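Local structure of uracil-dna glycosylase (Deinococcus radiodurans, 4UQM) at residues L78-D83 with L139-V144; R109-E114 with Q213-T218; T116-G121 with R219-T224; G128-W133 with W238-T243. The protein belongs to the uracil-DNA glycosylase superfamily of DNA-binding enzymes, whose alpha/beta fold is built round a four-stranded parallel sheet, and is seen here with bound DNA. The protein carries 1 engineered substitution. One frame throughout, in Å; residues are numbered along the deposited sequence.

Contact 1 of 4, residues L78-D83 with L139-V144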
# COMPACT_ATOMS: atom_id res chain seq x y z
N LEU A 78 1.50 7.60 -2.27
CA LEU A 78 1.36 6.55 -1.30
C LEU A 78 -0.08 6.07 -1.36
O LEU A 78 -0.97 6.81 -1.06
CB LEU A 78 1.75 7.04 0.10
CG LEU A 78 1.83 5.97 1.20
CD1 LEU A 78 2.65 6.47 2.36
CD2 LEU A 78 0.43 5.55 1.69
N ILE A 79 -0.28 4.84 -1.80
CA ILE A 79 -1.57 4.18 -1.82
C ILE A 79 -1.70 3.38 -0.54
O ILE A 79 -0.83 2.59 -0.23
CB ILE A 79 -1.81 3.28 -3.07
CG1 ILE A 79 -1.96 4.20 -4.28
CG2 ILE A 79 -2.98 2.33 -2.94
CD1 ILE A 79 -2.08 3.49 -5.59
N LEU A 80 -2.78 3.58 0.21
CA LEU A 80 -2.99 2.86 1.45
C LEU A 80 -4.33 2.16 1.45
O LEU A 80 -5.38 2.81 1.41
CB LEU A 80 -2.91 3.83 2.63
CG LEU A 80 -2.84 3.21 4.03
CD1 LEU A 80 -1.60 2.38 4.20
CD2 LEU A 80 -2.96 4.19 5.14
N GLY A 81 -4.28 0.83 1.39
CA GLY A 81 -5.45 -0.02 1.59
C GLY A 81 -5.61 -0.45 3.04
O GLY A 81 -5.03 0.14 3.97
N GLN A 82 -6.49 -1.43 3.20
CA GLN A 82 -6.85 -1.92 4.52
C GLN A 82 -5.86 -2.95 5.08
O GLN A 82 -5.23 -2.74 6.13
CB GLN A 82 -8.29 -2.45 4.45
CG GLN A 82 -8.77 -3.08 5.76
CD GLN A 82 -10.16 -3.64 5.66
OE1 GLN A 82 -11.14 -2.89 5.67
NE2 GLN A 82 -10.26 -4.96 5.61
N ASP A 83 -5.79 -4.08 4.40
CA ASP A 83 -4.96 -5.19 4.83
C ASP A 83 -4.77 -6.09 3.62
O ASP A 83 -5.41 -5.89 2.57
CB ASP A 83 -5.54 -5.93 6.08
CG ASP A 83 -6.80 -6.73 5.81
OD1 ASP A 83 -7.69 -6.34 5.05
OD2 ASP A 83 -6.90 -7.86 6.40
N LEU A 139 4.12 3.90 -3.64
CA LEU A 139 4.27 3.00 -2.52
C LEU A 139 2.92 2.32 -2.29
O LEU A 139 1.95 2.98 -1.97
CB LEU A 139 4.73 3.78 -1.28
CG LEU A 139 4.98 2.97 -0.02
CD1 LEU A 139 6.17 2.05 -0.14
CD2 LEU A 139 5.29 3.93 1.13
N LEU A 140 2.91 1.01 -2.45
CA LEU A 140 1.68 0.22 -2.37
C LEU A 140 1.53 -0.41 -0.99
O LEU A 140 1.93 -1.55 -0.75
CB LEU A 140 1.68 -0.80 -3.52
CG LEU A 140 1.63 -0.18 -4.93
CD1 LEU A 140 1.98 -1.24 -5.95
CD2 LEU A 140 0.23 0.29 -5.17
N LEU A 141 0.96 0.35 -0.10
CA LEU A 141 0.90 0.03 1.34
C LEU A 141 -0.51 -0.44 1.72
O LEU A 141 -1.47 -0.13 1.07
CB LEU A 141 1.32 1.24 2.18
CG LEU A 141 1.95 1.05 3.56
CD1 LEU A 141 3.22 0.20 3.47
CD2 LEU A 141 2.21 2.40 4.25
N ASN A 142 -0.58 -1.15 2.84
CA ASN A 142 -1.85 -1.36 3.57
C ASN A 142 -1.67 -0.91 5.01
O ASN A 142 -0.54 -0.91 5.51
CB ASN A 142 -2.20 -2.85 3.56
CG ASN A 142 -2.80 -3.34 2.25
OD1 ASN A 142 -3.75 -2.77 1.74
ND2 ASN A 142 -2.29 -4.48 1.73
N ALA A 143 -2.78 -0.54 5.66
CA ALA A 143 -2.70 -0.12 7.02
C ALA A 143 -2.18 -1.20 7.96
O ALA A 143 -1.53 -0.88 8.99
CB ALA A 143 -4.05 0.41 7.49
N VAL A 144 -2.55 -2.44 7.64
CA VAL A 144 -2.17 -3.63 8.38
C VAL A 144 -1.47 -4.51 7.37
O VAL A 144 -1.95 -4.64 6.23
CB VAL A 144 -3.45 -4.31 8.99
CG1 VAL A 144 -3.26 -5.76 9.36
CG2 VAL A 144 -3.97 -3.45 10.14
O HOH W 1 -6.51 -3.48 1.16
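Strand 138-142, an outermost strand of the central parallel sheet, pairs here with strand 77-81, and the hydrogen bonding continues into the loops beyond both strands. Ile79 is held by two bonds lying close to the carbonyl axes: its N gives to Leu139 O at 2.9 Å, and its O accepts Leu141 N. Further along, Gly81 N gives to Leu141 O, while Ala143 N meets Gly81 O from 44° above the carbonyl plane and Val144 N reaches Gln82 O. In the 2-1-3-4 strand order of this uracil-DNA glycosylase fold, strand 179-183 borders the other side of 77-81. Leu78 and Leu139 lie side by side, CD1 to CD2 3.9 Å, on the face covered by helix 160-172. Leu80 shares that face and lays its CD1 on Leu141 CB at 3.7 Å. On the opposite face Ile79 CD1 touches Leu140 CD2. Asn142 OD1 comes within 3.2 Å of Gly81 CA, an approach open to it because glycine carries no CB. The same OD1 accepts from a water 2.9 Å away that also accepts from Gln82 N and donates to Asp83 O. Asp83 turns its OD2 to Asn153 N and takes Gln82 NE2 on OD1.

Contact 2 of 4, residues R109-E114 with Q213-T218. With nucleotides of chain B.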
# COMPACT_ATOMS: atom_id res chain seq x y z
N ARG A 109 -9.86 -5.66 -10.12
CA ARG A 109 -10.79 -5.47 -11.25
C ARG A 109 -11.47 -4.15 -11.15
O ARG A 109 -11.67 -3.49 -12.16
CB ARG A 109 -11.84 -6.56 -11.29
CG ARG A 109 -11.25 -7.88 -11.59
CD ARG A 109 -12.26 -8.89 -11.94
NE ARG A 109 -11.55 -10.13 -11.97
CZ ARG A 109 -10.84 -10.56 -12.99
NH1 ARG A 109 -10.78 -9.87 -14.16
NH2 ARG A 109 -10.23 -11.71 -12.83
N ASN A 110 -11.85 -3.76 -9.92
CA ASN A 110 -12.52 -2.47 -9.75
C ASN A 110 -11.56 -1.31 -9.93
O ASN A 110 -11.94 -0.30 -10.52
CB ASN A 110 -13.20 -2.43 -8.39
CG ASN A 110 -14.48 -3.24 -8.37
OD1 ASN A 110 -15.02 -3.60 -9.41
ND2 ASN A 110 -15.02 -3.47 -7.18
N ILE A 111 -10.33 -1.41 -9.42
CA ILE A 111 -9.31 -0.44 -9.72
C ILE A 111 -9.18 -0.23 -11.24
O ILE A 111 -9.08 0.90 -11.74
CB ILE A 111 -7.97 -0.81 -9.05
CG1 ILE A 111 -8.03 -0.54 -7.53
CG2 ILE A 111 -6.78 -0.06 -9.65
CD1 ILE A 111 -6.96 -1.30 -6.78
N TYR A 112 -9.07 -1.34 -11.96
CA TYR A 112 -8.98 -1.29 -13.44
C TYR A 112 -10.20 -0.61 -14.08
O TYR A 112 -10.06 0.16 -15.04
CB TYR A 112 -8.78 -2.67 -14.03
CG TYR A 112 -7.40 -3.32 -13.85
CD1 TYR A 112 -6.31 -2.63 -13.29
CD2 TYR A 112 -7.20 -4.65 -14.20
CE1 TYR A 112 -5.10 -3.21 -13.14
CE2 TYR A 112 -5.95 -5.27 -14.06
CZ TYR A 112 -4.90 -4.54 -13.53
OH TYR A 112 -3.68 -5.15 -13.38
N LYS A 113 -11.40 -0.87 -13.55
CA LYS A 113 -12.64 -0.23 -14.08
C LYS A 113 -12.56 1.26 -13.90
O LYS A 113 -12.88 2.04 -14.81
CB LYS A 113 -13.92 -0.79 -13.40
CG LYS A 113 -14.32 -2.19 -13.82
CD LYS A 113 -15.54 -2.71 -13.06
CE LYS A 113 -15.36 -4.13 -12.56
NZ LYS A 113 -16.51 -4.64 -11.78
N GLU A 114 -12.14 1.70 -12.72
CA GLU A 114 -12.05 3.10 -12.43
C GLU A 114 -10.95 3.79 -13.29
O GLU A 114 -11.16 4.89 -13.84
CB GLU A 114 -11.83 3.32 -10.94
CG GLU A 114 -11.73 4.79 -10.54
CD GLU A 114 -13.01 5.57 -10.67
OE1 GLU A 114 -14.10 4.96 -10.76
OE2 GLU A 114 -12.92 6.84 -10.65
N GLN A 213 -19.48 1.07 -4.24
CA GLN A 213 -20.27 2.30 -4.39
C GLN A 213 -19.57 3.55 -3.82
O GLN A 213 -19.88 4.67 -4.23
CB GLN A 213 -21.65 2.15 -3.74
CG GLN A 213 -21.65 2.02 -2.21
CD GLN A 213 -23.04 1.87 -1.62
OE1 GLN A 213 -23.25 1.07 -0.71
NE2 GLN A 213 -23.99 2.61 -2.14
N TYR A 214 -18.67 3.33 -2.85
CA TYR A 214 -17.91 4.42 -2.21
C TYR A 214 -16.57 4.72 -2.89
O TYR A 214 -15.82 5.59 -2.44
CB TYR A 214 -17.71 4.10 -0.75
CG TYR A 214 -18.97 3.89 0.04
CD1 TYR A 214 -19.76 4.98 0.40
CD2 TYR A 214 -19.34 2.63 0.48
CE1 TYR A 214 -20.93 4.79 1.15
CE2 TYR A 214 -20.50 2.44 1.21
CZ TYR A 214 -21.29 3.51 1.57
OH TYR A 214 -22.44 3.32 2.34
N PHE A 215 -16.25 3.94 -3.93
CA PHE A 215 -14.99 4.05 -4.68
C PHE A 215 -15.18 4.53 -6.13
O PHE A 215 -14.47 5.44 -6.58
CB PHE A 215 -14.30 2.68 -4.69
CG PHE A 215 -13.10 2.61 -5.60
CD1 PHE A 215 -11.91 3.19 -5.22
CD2 PHE A 215 -13.15 1.95 -6.83
CE1 PHE A 215 -10.78 3.13 -6.05
CE2 PHE A 215 -12.04 1.91 -7.69
CZ PHE A 215 -10.88 2.50 -7.28
N PHE A 216 -16.14 3.94 -6.84
CA PHE A 216 -16.34 4.33 -8.23
C PHE A 216 -16.67 5.80 -8.37
O PHE A 216 -17.43 6.34 -7.59
CB PHE A 216 -17.44 3.50 -8.85
CG PHE A 216 -17.10 2.07 -9.09
CD1 PHE A 216 -15.82 1.66 -9.51
CD2 PHE A 216 -18.10 1.12 -8.97
CE1 PHE A 216 -15.55 0.32 -9.77
CE2 PHE A 216 -17.84 -0.21 -9.26
CZ PHE A 216 -16.56 -0.61 -9.62
N GLY A 217 -16.07 6.42 -9.38
CA GLY A 217 -16.36 7.84 -9.69
C GLY A 217 -15.53 8.84 -8.90
O GLY A 217 -15.62 10.08 -9.12
N THR A 218 -14.62 8.36 -8.04
CA THR A 218 -13.83 9.26 -7.23
C THR A 218 -12.57 9.77 -7.95
O THR A 218 -11.91 10.70 -7.47
CB THR A 218 -13.45 8.61 -5.90
OG1 THR A 218 -12.75 7.38 -6.13
CG2 THR A 218 -14.73 8.35 -5.07
P DT B 11 -14.60 0.76 3.51
OP1 DT B 11 -14.28 1.80 2.51
OP2 DT B 11 -13.74 0.65 4.73
O5' DT B 11 -16.09 1.06 4.05
C5' DT B 11 -17.02 1.69 3.15
C4' DT B 11 -18.25 2.02 3.96
O4' DT B 11 -18.96 0.79 4.30
C3' DT B 11 -17.94 2.71 5.29
O3' DT B 11 -19.07 3.51 5.61
C2' DT B 11 -18.08 1.59 6.31
C1' DT B 11 -19.22 0.80 5.67
N1 DT B 11 -19.43 -0.57 6.14
C2 DT B 11 -20.73 -1.01 6.26
O2 DT B 11 -21.69 -0.34 5.90
N3 DT B 11 -20.87 -2.27 6.77
C4 DT B 11 -19.85 -3.12 7.18
O4 DT B 11 -20.11 -4.24 7.60
C5 DT B 11 -18.52 -2.60 7.04
C7 DT B 11 -17.35 -3.45 7.45
C6 DT B 11 -18.37 -1.37 6.53
P DC B 12 -18.95 5.00 5.96
OP1 DC B 12 -18.61 5.69 4.79
OP2 DC B 12 -18.28 5.14 7.20
O5' DC B 12 -20.47 5.39 6.24
C5' DC B 12 -21.44 5.16 5.25
C4' DC B 12 -22.66 4.59 5.94
O4' DC B 12 -22.38 3.22 6.25
C3' DC B 12 -22.97 5.24 7.28
O3' DC B 12 -24.05 6.17 7.24
C2' DC B 12 -23.40 4.10 8.15
C1' DC B 12 -23.19 2.85 7.34
N1 DC B 12 -22.50 1.81 8.09
C2 DC B 12 -23.23 0.73 8.58
O2 DC B 12 -24.44 0.69 8.36
N3 DC B 12 -22.58 -0.25 9.23
C4 DC B 12 -21.27 -0.17 9.43
N4 DC B 12 -20.68 -1.16 10.08
C5 DC B 12 -20.51 0.94 8.97
C6 DC B 12 -21.16 1.90 8.31
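Glu114 leaves helix 106-118 with CG anti to the backbone N, and its CB lies 3.5 Å from Phe215 CE2. CG stays by the same ring, 4.1 Å from Phe215 CZ, before a bend at chi2 (68°) carries the carboxylate to the type II beta turn of Phe215 to Thr218. At the tip OE1 receives Gly217 N at 2.8 Å in an almost straight bond (172°), from above the carboxylate plane, and OE2 accepts Arg219 N just beyond the turn. The turn closes on itself as well: Phe215 O takes Thr218 OG1 at 2.6 Å and, at greater length, Thr218 N. Gly217 has the positive phi expected at the third position of such a turn. The edges of both phenylalanine rings converge on Asn110 O of the helix backbone, which lies in the plane of each. Phe216 pushes CZ to 3.4 Å from Asn110 OD1, its ring steeply inclined to the amide. OD1 accepts Lys113 NZ, and ND2 donates to Pro207 O and Glu212 OE1, so the amide is gripped from both ends. Tyr214, in the short 3-10 segment before the turn, brings CE2 within 3.6 Å of C4' of DT11 of chain B and packs its OH on the sugar of DC12 of chain B. Segment 213-218 thus has the DNA at its Tyr214 end and helix 106-118 at its turn. In the chain it follows strand 200-204, whose Ser204 touches Phe215 and Thr218, and leads into helix 220-230, whose Phe221 packs on Ile111 and Glu114 of helix 106-118, while Trp183 of strand 179-183 meets the Phe215 ring edge-to-face.

Contact 3 of 4, residues T116-G121 with R219-T224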
# COMPACT_ATOMS: atom_id res chain seq x y z
N THR A 116 -9.96 2.79 -16.24
CA THR A 116 -10.48 2.81 -17.61
C THR A 116 -11.34 4.05 -17.82
O THR A 116 -11.24 4.68 -18.87
CB THR A 116 -11.26 1.51 -17.89
OG1 THR A 116 -10.34 0.42 -17.84
CG2 THR A 116 -11.94 1.52 -19.29
N GLU A 117 -12.11 4.47 -16.82
CA GLU A 117 -12.92 5.66 -16.96
C GLU A 117 -12.16 6.94 -16.66
O GLU A 117 -12.47 7.97 -17.25
CB GLU A 117 -14.14 5.56 -16.05
CG GLU A 117 -15.06 4.41 -16.35
CD GLU A 117 -15.48 4.29 -17.82
OE1 GLU A 117 -16.03 5.25 -18.39
OE2 GLU A 117 -15.24 3.21 -18.43
N ASP A 118 -11.18 6.89 -15.76
CA ASP A 118 -10.57 8.06 -15.22
C ASP A 118 -9.41 8.59 -16.09
O ASP A 118 -9.16 9.79 -16.13
CB ASP A 118 -10.05 7.72 -13.81
CG ASP A 118 -9.54 8.92 -13.05
OD1 ASP A 118 -10.02 10.06 -13.33
OD2 ASP A 118 -8.67 8.73 -12.15
N ILE A 119 -8.64 7.67 -16.65
CA ILE A 119 -7.43 7.99 -17.43
C ILE A 119 -7.69 7.55 -18.88
O ILE A 119 -7.57 6.39 -19.22
CB ILE A 119 -6.20 7.21 -16.85
CG1 ILE A 119 -5.91 7.57 -15.37
CG2 ILE A 119 -4.94 7.39 -17.72
CD1 ILE A 119 -5.44 8.97 -15.14
N PRO A 120 -7.92 8.52 -19.77
CA PRO A 120 -8.14 8.24 -21.16
C PRO A 120 -7.05 7.40 -21.75
O PRO A 120 -5.86 7.66 -21.47
CB PRO A 120 -8.17 9.64 -21.80
CG PRO A 120 -8.60 10.53 -20.70
CD PRO A 120 -8.05 9.93 -19.46
N GLY A 121 -7.41 6.32 -22.42
CA GLY A 121 -6.43 5.43 -23.02
C GLY A 121 -5.98 4.25 -22.19
O GLY A 121 -5.30 3.34 -22.69
N ARG A 219 -12.25 9.20 -9.11
CA ARG A 219 -11.16 9.72 -9.98
C ARG A 219 -9.84 9.97 -9.29
O ARG A 219 -9.24 11.01 -9.47
CB ARG A 219 -11.65 11.00 -10.65
CG ARG A 219 -12.86 10.74 -11.54
CD ARG A 219 -13.06 11.84 -12.59
NE ARG A 219 -12.03 11.69 -13.63
CZ ARG A 219 -11.77 12.48 -14.66
NH1 ARG A 219 -12.49 13.56 -14.92
NH2 ARG A 219 -10.75 12.16 -15.45
N PRO A 220 -9.34 9.00 -8.54
CA PRO A 220 -8.14 9.28 -7.75
C PRO A 220 -6.88 9.39 -8.64
O PRO A 220 -5.90 10.02 -8.26
CB PRO A 220 -8.08 8.08 -6.82
CG PRO A 220 -8.72 6.97 -7.59
CD PRO A 220 -9.84 7.63 -8.32
N PHE A 221 -6.89 8.72 -9.78
CA PHE A 221 -5.69 8.55 -10.63
C PHE A 221 -5.40 9.86 -11.38
O PHE A 221 -4.25 10.37 -11.38
CB PHE A 221 -5.84 7.33 -11.53
CG PHE A 221 -6.23 6.08 -10.78
CD1 PHE A 221 -5.32 5.43 -9.93
CD2 PHE A 221 -7.53 5.62 -10.84
CE1 PHE A 221 -5.68 4.32 -9.19
CE2 PHE A 221 -7.90 4.47 -10.09
CZ PHE A 221 -6.97 3.87 -9.25
N SER A 222 -6.45 10.46 -11.92
CA SER A 222 -6.31 11.75 -12.55
C SER A 222 -6.06 12.86 -11.53
O SER A 222 -5.25 13.76 -11.78
CB SER A 222 -7.51 12.09 -13.42
OG SER A 222 -8.68 12.14 -12.65
N LYS A 223 -6.76 12.83 -10.41
CA LYS A 223 -6.51 13.81 -9.36
C LYS A 223 -5.06 13.74 -8.90
O LYS A 223 -4.41 14.76 -8.74
CB LYS A 223 -7.46 13.61 -8.18
CG LYS A 223 -8.87 14.02 -8.49
CD LYS A 223 -9.81 13.61 -7.38
CE LYS A 223 -11.23 14.03 -7.66
NZ LYS A 223 -12.17 13.29 -6.78
N THR A 224 -4.52 12.51 -8.77
CA THR A 224 -3.11 12.36 -8.37
C THR A 224 -2.18 13.03 -9.38
O THR A 224 -1.26 13.76 -9.02
CB THR A 224 -2.79 10.86 -8.20
OG1 THR A 224 -3.51 10.36 -7.08
CG2 THR A 224 -1.29 10.62 -8.00
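The last turn of helix 106-118 runs up to the first turn of helix 220-230, the CA atoms of Asp118 and Arg219 coming within 5.5 Å, with Arg219 at the N-cap position in left-handed backbone angles. Asp118 carries the join. Its CG is anti to the backbone N, which sends the carboxylate across to the other helix. OD2 accepts Ser222 N at 2.8 Å from above the carboxylate plane and, weakly, Phe221 N. OD1 is taken on both lone pairs: Ser222 OG gives to the syn side at 2.6 Å, and Arg219 NE to the anti side, also at 2.6 Å, as a salt bridge. The arginine chain bends at chi3 (74°), bringing NE and NH2 round to Asp118, with the guanidinium nearly perpendicular to the carboxylate; its NH2 also reaches Asp118 O at 2.9 Å, on a lone pair in the carbonyl plane. Beside this polar knot Ile119 CG1 packs on Phe221 CB at 3.8 Å, and its CD1 comes within 3.7 Å of Ser222 N. Amides at a helix start, a hydroxyl and an arginine all point at one carboxylate, which would favour the ionised aspartate, and the guanidinium, bonded to Asp118 O, probably offsets the partial negative charge at the C-terminal end of helix 106-118.

Contact 4 of 4, residues G128-W133 with W238-T243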
# COMPACT_ATOMS: atom_id res chain seq x y z
N GLY A 128 -2.43 -8.99 -12.97
CA GLY A 128 -2.60 -8.05 -11.87
C GLY A 128 -1.33 -7.61 -11.18
O GLY A 128 -1.36 -7.22 -10.01
N TYR A 129 -0.20 -7.63 -11.89
CA TYR A 129 1.13 -7.37 -11.31
C TYR A 129 1.48 -5.91 -11.41
O TYR A 129 1.59 -5.36 -12.52
CB TYR A 129 2.13 -8.22 -12.05
CG TYR A 129 3.51 -8.24 -11.49
CD1 TYR A 129 3.76 -8.62 -10.20
CD2 TYR A 129 4.59 -7.96 -12.31
CE1 TYR A 129 5.09 -8.69 -9.70
CE2 TYR A 129 5.88 -8.06 -11.86
CZ TYR A 129 6.13 -8.39 -10.56
OH TYR A 129 7.45 -8.52 -10.06
N LEU A 130 1.65 -5.27 -10.24
CA LEU A 130 1.75 -3.81 -10.17
C LEU A 130 3.15 -3.30 -9.89
O LEU A 130 3.34 -2.13 -9.56
CB LEU A 130 0.76 -3.29 -9.13
CG LEU A 130 -0.68 -3.75 -9.27
CD1 LEU A 130 -1.50 -3.17 -8.12
CD2 LEU A 130 -1.28 -3.36 -10.60
N ARG A 131 4.17 -4.15 -10.10
CA ARG A 131 5.55 -3.77 -9.83
C ARG A 131 5.94 -2.50 -10.59
O ARG A 131 6.72 -1.67 -10.08
CB ARG A 131 6.51 -4.90 -10.18
CG ARG A 131 7.98 -4.57 -9.96
CD ARG A 131 8.90 -5.68 -10.40
NE ARG A 131 8.91 -6.00 -11.86
CZ ARG A 131 9.39 -7.12 -12.44
NH1 ARG A 131 9.91 -8.10 -11.72
NH2 ARG A 131 9.33 -7.28 -13.77
N SER A 132 5.42 -2.35 -11.81
CA SER A 132 5.79 -1.18 -12.63
C SER A 132 5.26 0.13 -12.07
O SER A 132 5.79 1.20 -12.41
CB SER A 132 5.42 -1.35 -14.10
OG SER A 132 4.02 -1.39 -14.24
N TRP A 133 4.27 0.09 -11.20
CA TRP A 133 3.84 1.28 -10.46
C TRP A 133 4.82 1.57 -9.31
O TRP A 133 5.24 2.69 -9.09
CB TRP A 133 2.44 1.13 -9.87
CG TRP A 133 1.30 1.13 -10.85
CD1 TRP A 133 1.35 1.38 -12.19
CD2 TRP A 133 -0.07 0.85 -10.55
NE1 TRP A 133 0.10 1.26 -12.74
CE2 TRP A 133 -0.80 0.98 -11.74
CE3 TRP A 133 -0.76 0.60 -9.37
CZ2 TRP A 133 -2.16 0.75 -11.79
CZ3 TRP A 133 -2.14 0.42 -9.43
CH2 TRP A 133 -2.82 0.50 -10.62
N TRP A 238 0.03 5.29 -15.36
CA TRP A 238 -0.81 4.26 -14.80
C TRP A 238 -0.94 3.03 -15.70
O TRP A 238 -1.23 1.93 -15.22
CB TRP A 238 -2.21 4.82 -14.44
CG TRP A 238 -2.19 5.88 -13.36
CD1 TRP A 238 -2.40 7.23 -13.51
CD2 TRP A 238 -1.96 5.67 -11.95
NE1 TRP A 238 -2.30 7.86 -12.29
CE2 TRP A 238 -2.04 6.92 -11.32
CE3 TRP A 238 -1.73 4.53 -11.18
CZ2 TRP A 238 -1.84 7.08 -9.94
CZ3 TRP A 238 -1.54 4.69 -9.81
CH2 TRP A 238 -1.60 5.95 -9.21
N GLN A 239 -0.75 3.18 -17.01
CA GLN A 239 -0.79 2.01 -17.89
C GLN A 239 0.22 0.98 -17.49
O GLN A 239 1.35 1.31 -17.22
CB GLN A 239 -0.53 2.42 -19.34
CG GLN A 239 -0.68 1.27 -20.34
CD GLN A 239 -2.10 0.70 -20.31
OE1 GLN A 239 -3.06 1.42 -20.64
NE2 GLN A 239 -2.24 -0.54 -19.92
N LEU A 240 -0.25 -0.28 -17.38
CA LEU A 240 0.56 -1.44 -17.10
C LEU A 240 0.94 -2.14 -18.37
O LEU A 240 0.22 -2.02 -19.37
CB LEU A 240 -0.24 -2.38 -16.22
CG LEU A 240 -0.55 -1.81 -14.84
CD1 LEU A 240 -1.76 -2.52 -14.27
CD2 LEU A 240 0.64 -1.86 -13.88
N PRO A 241 2.06 -2.90 -18.37
CA PRO A 241 2.39 -3.70 -19.55
C PRO A 241 1.32 -4.71 -19.90
O PRO A 241 0.68 -5.26 -18.99
CB PRO A 241 3.70 -4.38 -19.19
CG PRO A 241 4.01 -4.03 -17.83
CD PRO A 241 2.98 -3.12 -17.26
N ALA A 242 1.13 -5.00 -21.19
CA ALA A 242 0.17 -6.02 -21.55
C ALA A 242 0.52 -7.42 -21.01
O ALA A 242 -0.36 -8.16 -20.61
CB ALA A 242 -0.03 -6.09 -23.06
N THR A 243 1.80 -7.73 -20.98
CA THR A 243 2.28 -8.99 -20.43
C THR A 243 3.48 -8.72 -19.53
O THR A 243 4.23 -7.72 -19.69
CB THR A 243 2.71 -9.98 -21.56
OG1 THR A 243 3.86 -9.47 -22.22
CG2 THR A 243 1.62 -10.18 -22.61
O HOH W 2 3.33 1.15 -15.12
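Trp133 stands between two side chains of the C-terminal tail, each meeting a different face of its indole. On one side Trp238 presents its edge in a T-shaped pair, the six-membered rings 5.1 Å apart between centroids and their planes at 88°; the atom that leads is Trp238 CE3, 3.7 Å from Trp133 CE2. On the other side Leu240 makes a CH-pi contact, its CD2 sitting 3.8 Å from the centroid of the five-membered ring of Trp133. The rotation of the indole is fixed by a third contact at its rim: Trp133 NE1 donates to Trp238 O at 2.9 Å, the oxygen lying close to the ring plane although the donor approaches from 37° above the carbonyl plane. Leu130 comes in on the Leu240 side and touches Leu240 CD1 with its CD2 at 3.8 Å. Ser132 OG, between its backbone N and carbonyl carbon, lies 3.4 Å from Leu240 CD2 and borders Pro241 CD. A water 2.8 Å from Ser132 OG donates to Gln239 O, tying the helix start to the tail. The cluster packs against helix 106-118, whose Leu115 touches both tryptophans and whose Tyr112 packs on Leu240, and against strand 138-142, where Val138 meets Trp133 and Leu140 meets Leu130; helix 220-230 closes the side beyond Trp238, with Phe221 edge-to-face to it.

In the fold
Contact 1 lies at the middle of the chain, its centre about 3 Å from the chain's centre and its nearest atom about 4 Å from the bound nucleic acid. The other three are spread along helix 106-118 and its surroundings, with centres 16 to 19 Å from that of contact 1. Contacts 2 and 3 are the closest pair, about 10 Å between centres, and run together where Thr218 O meets Lys223 NZ. Contact 2 meets the DNA directly, through Tyr214 among others, whereas contacts 3 and 4 lie about 12 and 13 Å from it at their nearest atoms. Contact 4 touches contact 1 through Leu130 O and Leu140 CD1, and contact 3 through Ile119 and Trp238.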